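Local coordinates for enoyl-CoA hydratase/isomerase (Mycobacterium avium, PDB 3P5M), which belongs to the crotonase family and probably hydrates or isomerises enoyl-CoA thioesters in fatty-acid or related acyl-CoA metabolism, at the interface of chains A and B. Residues are numbered along the deposited sequence; one frame, centred on the assembly and turned at random. Chains: chain A/B, Enoyl-CoA hydratase/isomerase.

Contact 1: the interface of chains A and B. Residues chain A 151, 155; chain B 169, 175-176.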
ATOM      1  N   ALA A 151      -6.609   0.072  18.574  1.00  9.85           N
ATOM      2  CA  ALA A 151      -7.829   0.134  17.741  1.00 10.19           C
ATOM      3  C   ALA A 151      -8.067  -1.158  16.951  1.00 10.31           C
ATOM      4  O   ALA A 151      -9.178  -1.715  16.978  1.00 11.51           O
ATOM      5  CB  ALA A 151      -7.859   1.368  16.837  1.00  9.24           C
ATOM      6  N   ARG A 155     -11.078  -3.970  17.440  1.00  9.85           N
ATOM      7  CA  ARG A 155     -11.862  -4.517  16.364  1.00 10.14           C
ATOM      8  C   ARG A 155     -11.760  -6.059  16.234  1.00 10.12           C
ATOM      9  O   ARG A 155     -12.786  -6.720  16.122  1.00 10.35           O
ATOM     10  CB  ARG A 155     -11.536  -3.860  15.033  1.00 11.07           C
ATOM     11  CG  ARG A 155     -12.441  -4.411  13.895  1.00 10.46           C
ATOM     12  CD  ARG A 155     -12.138  -3.733  12.609  1.00 11.88           C
ATOM     13  NE  ARG A 155     -12.863  -4.407  11.511  1.00 12.35           N
ATOM     14  CZ  ARG A 155     -13.066  -3.844  10.324  1.00 13.68           C
ATOM     15  NH1 ARG A 155     -12.623  -2.592  10.105  1.00 12.00           N
ATOM     16  NH2 ARG A 155     -13.717  -4.509   9.376  1.00  9.47           N
TER
ATOM     17  N   PHE B 169      -6.822   5.246   9.072  1.00  9.33           N
ATOM     18  CA  PHE B 169      -7.048   3.795   8.972  1.00 10.58           C
ATOM     19  C   PHE B 169      -5.790   2.929   8.687  1.00 10.95           C
ATOM     20  O   PHE B 169      -5.602   1.837   9.302  1.00 11.09           O
ATOM     21  CB  PHE B 169      -8.113   3.514   7.920  1.00 10.92           C
ATOM     22  CG  PHE B 169      -8.453   2.069   7.787  1.00 11.57           C
ATOM     23  CD1 PHE B 169      -9.243   1.443   8.758  1.00 13.95           C
ATOM     24  CD2 PHE B 169      -7.991   1.326   6.691  1.00 11.91           C
ATOM     25  CE1 PHE B 169      -9.580   0.098   8.637  1.00 14.30           C
ATOM     26  CE2 PHE B 169      -8.314  -0.025   6.560  1.00 15.89           C
ATOM     27  CZ  PHE B 169      -9.118  -0.644   7.538  1.00 13.37           C
ATOM     28  N   SER B 175     -10.532   2.031  13.992  1.00  8.04           N
ATOM     29  CA  SER B 175     -10.899   0.655  13.661  1.00  8.10           C
ATOM     30  C   SER B 175     -11.571   0.490  12.284  1.00  8.17           C
ATOM     31  O   SER B 175     -11.363  -0.513  11.638  1.00  8.22           O
ATOM     32  CB  SER B 175     -11.799   0.092  14.744  1.00  8.13           C
ATOM     33  OG  SER B 175     -13.005   0.835  14.773  1.00  9.03           O
ATOM     34  N   HIS B 176     -12.321   1.501  11.838  1.00  8.17           N
ATOM     35  CA  HIS B 176     -13.152   1.405  10.607  1.00  8.26           C
ATOM     36  C   HIS B 176     -13.039   2.569   9.672  1.00  8.48           C
ATOM     37  O   HIS B 176     -13.056   3.755  10.095  1.00  8.32           O
ATOM     38  CB  HIS B 176     -14.630   1.233  10.948  1.00  8.33           C
ATOM     39  CG  HIS B 176     -14.956  -0.111  11.530  1.00  8.38           C
ATOM     40  ND1 HIS B 176     -14.652  -0.445  12.829  1.00  8.34           N
ATOM     41  CD2 HIS B 176     -15.520  -1.212  10.975  1.00  8.48           C
ATOM     42  CE1 HIS B 176     -15.046  -1.687  13.064  1.00  8.66           C
ATOM     43  NE2 HIS B 176     -15.563  -2.179  11.951  1.00  8.51           N
TER

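Contact 2: the interface of chains A and B. Residues chain A 145, 150, 153-154, 158; chain B 115-116, 209, 213.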
ATOM      1  N   PRO A 145      -2.008  -5.384  21.402  1.00  8.41           N
ATOM      2  CA  PRO A 145      -1.811  -3.936  21.220  1.00  8.59           C
ATOM      3  C   PRO A 145      -0.380  -3.506  20.882  1.00  8.59           C
ATOM      4  O   PRO A 145      -0.220  -2.553  20.122  1.00  8.56           O
ATOM      5  CB  PRO A 145      -2.223  -3.365  22.551  1.00  8.58           C
ATOM      6  CG  PRO A 145      -3.330  -4.343  22.978  1.00  8.85           C
ATOM      7  CD  PRO A 145      -2.774  -5.670  22.628  1.00  8.45           C
ATOM      8  N   ARG A 150      -4.039  -0.511  19.772  1.00  8.74           N
ATOM      9  CA  ARG A 150      -5.283  -0.725  20.484  1.00  9.08           C
ATOM     10  C   ARG A 150      -6.537  -0.788  19.583  1.00  9.50           C
ATOM     11  O   ARG A 150      -7.434  -1.630  19.799  1.00  9.42           O
ATOM     12  CB  ARG A 150      -5.410   0.298  21.624  1.00  9.29           C
ATOM     13  CG  ARG A 150      -6.807   0.463  22.208  1.00 14.41           C
ATOM     14  CD  ARG A 150      -6.726   1.399  23.374  1.00 23.50           C
ATOM     15  NE  ARG A 150      -8.032   1.965  23.703  1.00 29.65           N
ATOM     16  CZ  ARG A 150      -8.426   3.181  23.326  1.00 32.19           C
ATOM     17  NH1 ARG A 150      -9.637   3.624  23.679  1.00 31.57           N
ATOM     18  NH2 ARG A 150      -7.605   3.957  22.603  1.00 29.21           N
ATOM     19  N   THR A 153      -6.830  -3.991  17.720  1.00  9.86           N
ATOM     20  CA  THR A 153      -7.049  -5.066  18.690  1.00  9.57           C
ATOM     21  C   THR A 153      -8.526  -5.071  19.126  1.00  9.71           C
ATOM     22  O   THR A 153      -9.163  -6.138  19.177  1.00  9.97           O
ATOM     23  CB  THR A 153      -6.095  -4.989  19.909  1.00  9.47           C
ATOM     24  OG1 THR A 153      -4.725  -4.938  19.455  1.00  8.46           O
ATOM     25  CG2 THR A 153      -6.304  -6.225  20.812  1.00  9.70           C
ATOM     26  N   SER A 154      -9.064  -3.889  19.442  1.00  9.36           N
ATOM     27  CA  SER A 154     -10.478  -3.762  19.793  0.70  9.88           C
ATOM     28  C   SER A 154     -11.357  -4.336  18.704  1.00  9.96           C
ATOM     29  O   SER A 154     -12.298  -5.081  18.996  1.00  9.59           O
ATOM     30  CB  SER A 154     -10.915  -2.312  20.016  0.70  9.60           C
ATOM     31  OG  SER A 154     -10.295  -1.754  21.146  0.70 13.60           O
ATOM     32  N   MET A 158     -13.758  -7.565  19.209  1.00 10.16           N
ATOM     33  CA  MET A 158     -15.179  -7.306  19.255  1.00 13.08           C
ATOM     34  C   MET A 158     -15.955  -7.833  18.038  1.00 13.08           C
ATOM     35  O   MET A 158     -17.121  -8.194  18.171  1.00 14.92           O
ATOM     36  CB  MET A 158     -15.472  -5.832  19.539  1.00 12.61           C
ATOM     37  CG  MET A 158     -15.006  -5.402  20.913  1.00 13.90           C
ATOM     38  SD  MET A 158     -15.495  -3.708  21.290  1.00 19.80           S
ATOM     39  CE  MET A 158     -14.836  -3.538  22.972  1.00 18.37           C
TER
ATOM     40  N   ASP B 115     -14.053   2.654  21.706  1.00  9.59           N
ATOM     41  CA  ASP B 115     -13.644   1.301  21.314  1.00 10.09           C
ATOM     42  C   ASP B 115     -13.540   1.048  19.820  1.00  9.66           C
ATOM     43  O   ASP B 115     -12.669   0.336  19.388  1.00 10.57           O
ATOM     44  CB  ASP B 115     -14.575   0.299  21.961  1.00  9.91           C
ATOM     45  CG  ASP B 115     -14.654   0.529  23.434  1.00 11.21           C
ATOM     46  OD1 ASP B 115     -13.595   0.337  24.064  1.00 11.47           O
ATOM     47  OD2 ASP B 115     -15.718   0.931  23.927  1.00 11.45           O
ATOM     48  N   LEU B 116     -14.433   1.634  19.044  1.00  9.41           N
ATOM     49  CA  LEU B 116     -14.407   1.511  17.595  1.00  8.71           C
ATOM     50  C   LEU B 116     -14.680   2.894  17.080  1.00  8.63           C
ATOM     51  O   LEU B 116     -15.411   3.642  17.722  1.00 10.26           O
ATOM     52  CB  LEU B 116     -15.505   0.551  17.130  1.00  8.29           C
ATOM     53  CG  LEU B 116     -15.473  -0.878  17.688  1.00  9.42           C
ATOM     54  CD1 LEU B 116     -16.743  -1.609  17.317  1.00  9.55           C
ATOM     55  CD2 LEU B 116     -14.213  -1.653  17.195  1.00  8.30           C
ATOM     56  N   LEU B 209      -8.091  -5.026  27.934  1.00 11.10           N
ATOM     57  CA  LEU B 209      -7.434  -4.160  26.986  1.00 11.29           C
ATOM     58  C   LEU B 209      -7.004  -2.805  27.599  1.00 10.51           C
ATOM     59  O   LEU B 209      -5.918  -2.301  27.291  1.00 10.68           O
ATOM     60  CB  LEU B 209      -8.290  -4.026  25.718  1.00 11.46           C
ATOM     61  CG  LEU B 209      -7.576  -3.307  24.583  1.00 15.61           C
ATOM     62  CD1 LEU B 209      -6.397  -4.193  24.098  1.00 20.60           C
ATOM     63  CD2 LEU B 209      -8.534  -2.960  23.388  1.00 17.40           C
ATOM     64  N   THR B 213      -3.121  -1.192  27.992  1.00 11.04           N
ATOM     65  CA  THR B 213      -2.771  -0.049  27.124  1.00  9.61           C
ATOM     66  C   THR B 213      -2.906   1.299  27.826  1.00 10.63           C
ATOM     67  O   THR B 213      -2.371   2.298  27.345  1.00  9.20           O
ATOM     68  CB  THR B 213      -3.680   0.020  25.889  1.00  9.88           C
ATOM     69  OG1 THR B 213      -5.026   0.192  26.322  1.00  8.67           O
ATOM     70  CG2 THR B 213      -3.556  -1.257  25.003  1.00  8.41           C
TER
HETATM   71  O   HOH W   1     -11.476  -1.451  23.512  1.00 14.86           O

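Contact 3: the interface of chains A and B. Residues chain A 135, 141, 220, 223-224; chain B 204, 208-209, 212.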
ATOM      1  N   MET A 135     -14.202 -14.131  26.044  1.00 13.71           N
ATOM      2  CA  MET A 135     -13.300 -13.017  25.869  1.00 12.67           C
ATOM      3  C   MET A 135     -11.923 -13.556  25.460  1.00 11.98           C
ATOM      4  O   MET A 135     -11.655 -14.714  25.660  1.00 11.52           O
ATOM      5  CB  MET A 135     -13.201 -12.240  27.190  1.00 13.23           C
ATOM      6  CG  MET A 135     -12.372 -12.956  28.262  1.00 11.45           C
ATOM      7  SD  MET A 135     -12.107 -11.940  29.721  1.00 12.59           S
ATOM      8  CE  MET A 135     -11.063 -10.626  29.033  1.00 10.05           C
ATOM      9  N   SER A 141      -4.835  -9.966  24.969  1.00  8.44           N
ATOM     10  CA  SER A 141      -5.220  -8.562  25.180  1.00  8.51           C
ATOM     11  C   SER A 141      -4.008  -7.723  25.460  1.00  8.52           C
ATOM     12  O   SER A 141      -4.018  -6.535  25.229  1.00  8.72           O
ATOM     13  CB  SER A 141      -6.194  -8.453  26.330  1.00  8.63           C
ATOM     14  OG  SER A 141      -7.221  -9.410  26.185  1.00 11.56           O
ATOM     15  N   VAL A 220      -2.620  -8.759  32.982  1.00 10.19           N
ATOM     16  CA  VAL A 220      -3.672  -8.912  31.976  1.00  7.61           C
ATOM     17  C   VAL A 220      -4.185 -10.345  31.894  1.00  7.56           C
ATOM     18  O   VAL A 220      -5.404 -10.587  31.772  1.00  7.48           O
ATOM     19  CB  VAL A 220      -3.185  -8.430  30.557  1.00  7.39           C
ATOM     20  CG1 VAL A 220      -4.154  -8.891  29.489  1.00  6.95           C
ATOM     21  CG2 VAL A 220      -3.124  -6.900  30.519  1.00  7.50           C
ATOM     22  N   ILE A 223      -6.586 -10.883  34.755  1.00  8.95           N
ATOM     23  CA  ILE A 223      -7.903 -10.334  34.379  1.00  8.30           C
ATOM     24  C   ILE A 223      -8.683 -11.222  33.419  1.00  8.48           C
ATOM     25  O   ILE A 223      -9.887 -11.453  33.618  1.00  9.59           O
ATOM     26  CB  ILE A 223      -7.776  -8.905  33.771  1.00  8.28           C
ATOM     27  CG1 ILE A 223      -7.163  -7.980  34.824  1.00  8.45           C
ATOM     28  CG2 ILE A 223      -9.137  -8.380  33.222  1.00  9.39           C
ATOM     29  CD1 ILE A 223      -6.681  -6.646  34.293  1.00 10.00           C
ATOM     30  N   GLU A 224      -8.015 -11.743  32.396  1.00  7.78           N
ATOM     31  CA  GLU A 224      -8.664 -12.636  31.409  1.00  7.89           C
ATOM     32  C   GLU A 224      -9.149 -13.930  32.025  1.00  8.54           C
ATOM     33  O   GLU A 224     -10.253 -14.382  31.707  1.00 10.14           O
ATOM     34  CB  GLU A 224      -7.734 -12.976  30.231  1.00  8.37           C
ATOM     35  CG  GLU A 224      -7.221 -11.781  29.414  1.00  8.03           C
ATOM     36  CD  GLU A 224      -6.211 -12.204  28.341  1.00 10.20           C
ATOM     37  OE1 GLU A 224      -5.612 -13.304  28.505  1.00 11.33           O
ATOM     38  OE2 GLU A 224      -6.057 -11.470  27.338  1.00  9.78           O
TER
ATOM     39  N   TRP B 204     -15.690  -7.232  29.679  1.00 11.67           N
ATOM     40  CA  TRP B 204     -14.468  -7.901  30.125  1.00 11.88           C
ATOM     41  C   TRP B 204     -13.274  -7.720  29.189  1.00 11.59           C
ATOM     42  O   TRP B 204     -12.155  -7.430  29.663  1.00 13.19           O
ATOM     43  CB  TRP B 204     -14.718  -9.390  30.357  1.00 12.49           C
ATOM     44  CG  TRP B 204     -15.254  -9.656  31.712  1.00 12.38           C
ATOM     45  CD1 TRP B 204     -16.543  -9.951  32.034  1.00 15.25           C
ATOM     46  CD2 TRP B 204     -14.530  -9.624  32.947  1.00 13.53           C
ATOM     47  NE1 TRP B 204     -16.664 -10.143  33.398  1.00 11.92           N
ATOM     48  CE2 TRP B 204     -15.452  -9.931  33.980  1.00 13.91           C
ATOM     49  CE3 TRP B 204     -13.194  -9.367  33.290  1.00  9.27           C
ATOM     50  CZ2 TRP B 204     -15.076 -10.005  35.318  1.00 15.24           C
ATOM     51  CZ3 TRP B 204     -12.835  -9.438  34.621  1.00 13.50           C
ATOM     52  CH2 TRP B 204     -13.763  -9.768  35.612  1.00 11.26           C
ATOM     53  N   ALA B 208      -9.595  -5.883  30.077  1.00 10.49           N
ATOM     54  CA  ALA B 208      -8.278  -6.486  29.844  1.00 11.04           C
ATOM     55  C   ALA B 208      -7.444  -5.574  28.956  1.00 10.33           C
ATOM     56  O   ALA B 208      -6.257  -5.358  29.193  1.00  9.84           O
ATOM     57  CB  ALA B 208      -8.399  -7.889  29.218  1.00 10.58           C
ATOM     58  N   LEU B 209      -8.091  -5.026  27.934  1.00 11.10           N
ATOM     59  CA  LEU B 209      -7.434  -4.160  26.986  1.00 11.29           C
ATOM     60  C   LEU B 209      -7.004  -2.805  27.599  1.00 10.51           C
ATOM     61  O   LEU B 209      -5.918  -2.301  27.291  1.00 10.68           O
ATOM     62  CB  LEU B 209      -8.290  -4.026  25.718  1.00 11.46           C
ATOM     63  CG  LEU B 209      -7.576  -3.307  24.583  1.00 15.61           C
ATOM     64  CD1 LEU B 209      -6.397  -4.193  24.098  1.00 20.60           C
ATOM     65  CD2 LEU B 209      -8.534  -2.960  23.388  1.00 17.40           C
ATOM     66  N   ALA B 212      -3.914  -3.327  29.599  1.00  9.95           N
ATOM     67  CA  ALA B 212      -2.751  -3.514  28.744  1.00 10.89           C
ATOM     68  C   ALA B 212      -2.268  -2.206  28.118  1.00 10.87           C
ATOM     69  O   ALA B 212      -1.142  -2.128  27.699  1.00 12.45           O
ATOM     70  CB  ALA B 212      -3.097  -4.498  27.639  1.00 11.31           C
TER

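Contact 1: the interface of chains A and B
A:Arg155 reaches across from helix 150-159 to lie over B:His176 and bond the backbone carbonyl of B:Ser175, joining two subunits of a crotonase-family enzyme, whose members commonly assemble as trimers and dimers of trimers. The arginine buries 59 Å² here, more than any other residue of the patch. Its CG stands anti to the backbone N (chi1 -177°) and the chain runs on extended to NE, which carries the guanidinium well clear of its own helix. There the guanidinium and imidazole planes are nearly parallel, 4° apart. B:His176 NE2 sits beneath the middle of the guanidinium, 3.4 Å from A:Arg155 CZ, while A:Arg155 NH1 lies over the imidazole face, 3.5 Å from the ring centroid and displaced toward the rim, a cation-pi contact. The same NH1 donates to B:Ser175 O at 2.9 Å. That oxygen lies in the guanidinium plane, at its edge, whereas the donor is tilted 26° from the carbonyl plane. Stacking and edge bonding together should fix the rotation of the guanidinium. Further back along the chain, the methylene A:Arg155 CD packs 3.6 Å from B:His176 CE1. On the B side, B:Ser175 OG lies at the edge of the imidazole and shares a hydrogen bond with B:His176 ND1 at 2.9 Å, which probably helps position the ring that the arginine covers. A:Ala151, one turn earlier on the helix, adds a light contact with the B:Ser175 backbone.

Contact 2: the interface of chains A and B
B:Leu209, on helix 199-213, pushes its forked tip between A:Pro145 and helix 150-159 of the neighbouring crotonase-family subunit and buries 73 Å². From CB the chain heads away from the backbone N (chi1 -171°), and at CG it divides. One branch, CD1, lies against the proline ring, 3.3 Å from A:Pro145 CG, a tight fit, and touches the methyl A:Thr153 CG2 at 3.9 Å. The other branch, CD2, turns to helix 150-159 and packs on the aliphatic A:Arg150 CG at 4.0 Å. One turn along, B:Thr213 crosses A:Pro145 at about a right angle, placing its methyl CG2 3.5 Å from A:Pro145 CB. Its hydroxyl OG1 is turned back to donate to B:Leu209 O within its own helix, leaving the methyl to face the proline. A:Ser154 OG likewise donates to A:Arg150 O, from above the carbonyl plane, and a water, 2.7 Å from A:Ser154 OG, bridges this hydroxyl to the carboxylate oxygen B:Asp115 OD1. Beside that bridge the extended A:Met158 lays its methyl CE 4.0 Å from B:Asp115 CB.

Contact 3: the interface of chains A and B
Helix 199-213 of chain B presents B:Trp204, B:Ala208 and B:Ala212, spaced a turn apart, to helices 140-143 and 217-231 of chain A, a helix-packed subunit contact in this crotonase-family protein. B:Ala208 buries 66 Å², and its small methyl probably lets the backbones come close. B:Ala208 CB rests 3.7 Å from A:Ser141 CB, and the methyl A:Met135 CE reaches the same B:Ala208 CB at 3.8 Å. On the helix 217-231 side, A:Ile223 sends its CG2 branch, anti to the backbone N, toward B:Ala208 CA at 4.0 Å. A:Val220 also presents its CG2 methyl, here the branch beside the backbone N, packing 3.7 Å from B:Ala212 CB. At the other end, A:Met135 passes obliquely by B:Trp204: its sulfur SD lies 3.7 Å from B:Trp204 CB, and a bend at chi3 (-66°) brings the terminal methyl back onto the tryptophan carbonyl. The indole itself meets chain A through its six-membered ring, with B:Trp204 CZ3 3.7 Å from the backbone oxygen A:Ile223 O. Behind the contact surface, A:Glu224 holds A:Ser141 in place. Its OE2 accepts from A:Ser141 N, nearly along the carboxylate C-O bond, and from A:Ser141 OG at 2.6 Å on the anti lone pair. Two bonds from one residue to one oxygen would fix both the serine hydroxyl and the start of helix 140-143. These donors probably help stabilise the carboxylate as an anion.

The three patches lie roughly in a row along one A-B interface. Contact 2 lies in the middle, its C-alpha centre about 9 Å from that of contact 1 and 10 Å from that of contact 3, while contacts 1 and 3 are about 18 Å apart. Helix 150-159 of chain A serves contacts 1 and 2; helix 199-213 of chain B serves contacts 2 and 3, which share B:Leu209. Polar stacking at one end thus gives way to apolar helix packing at the other. The deposited assembly holds six copies, matching the hexamers common in this family, and this interface probably helps build it.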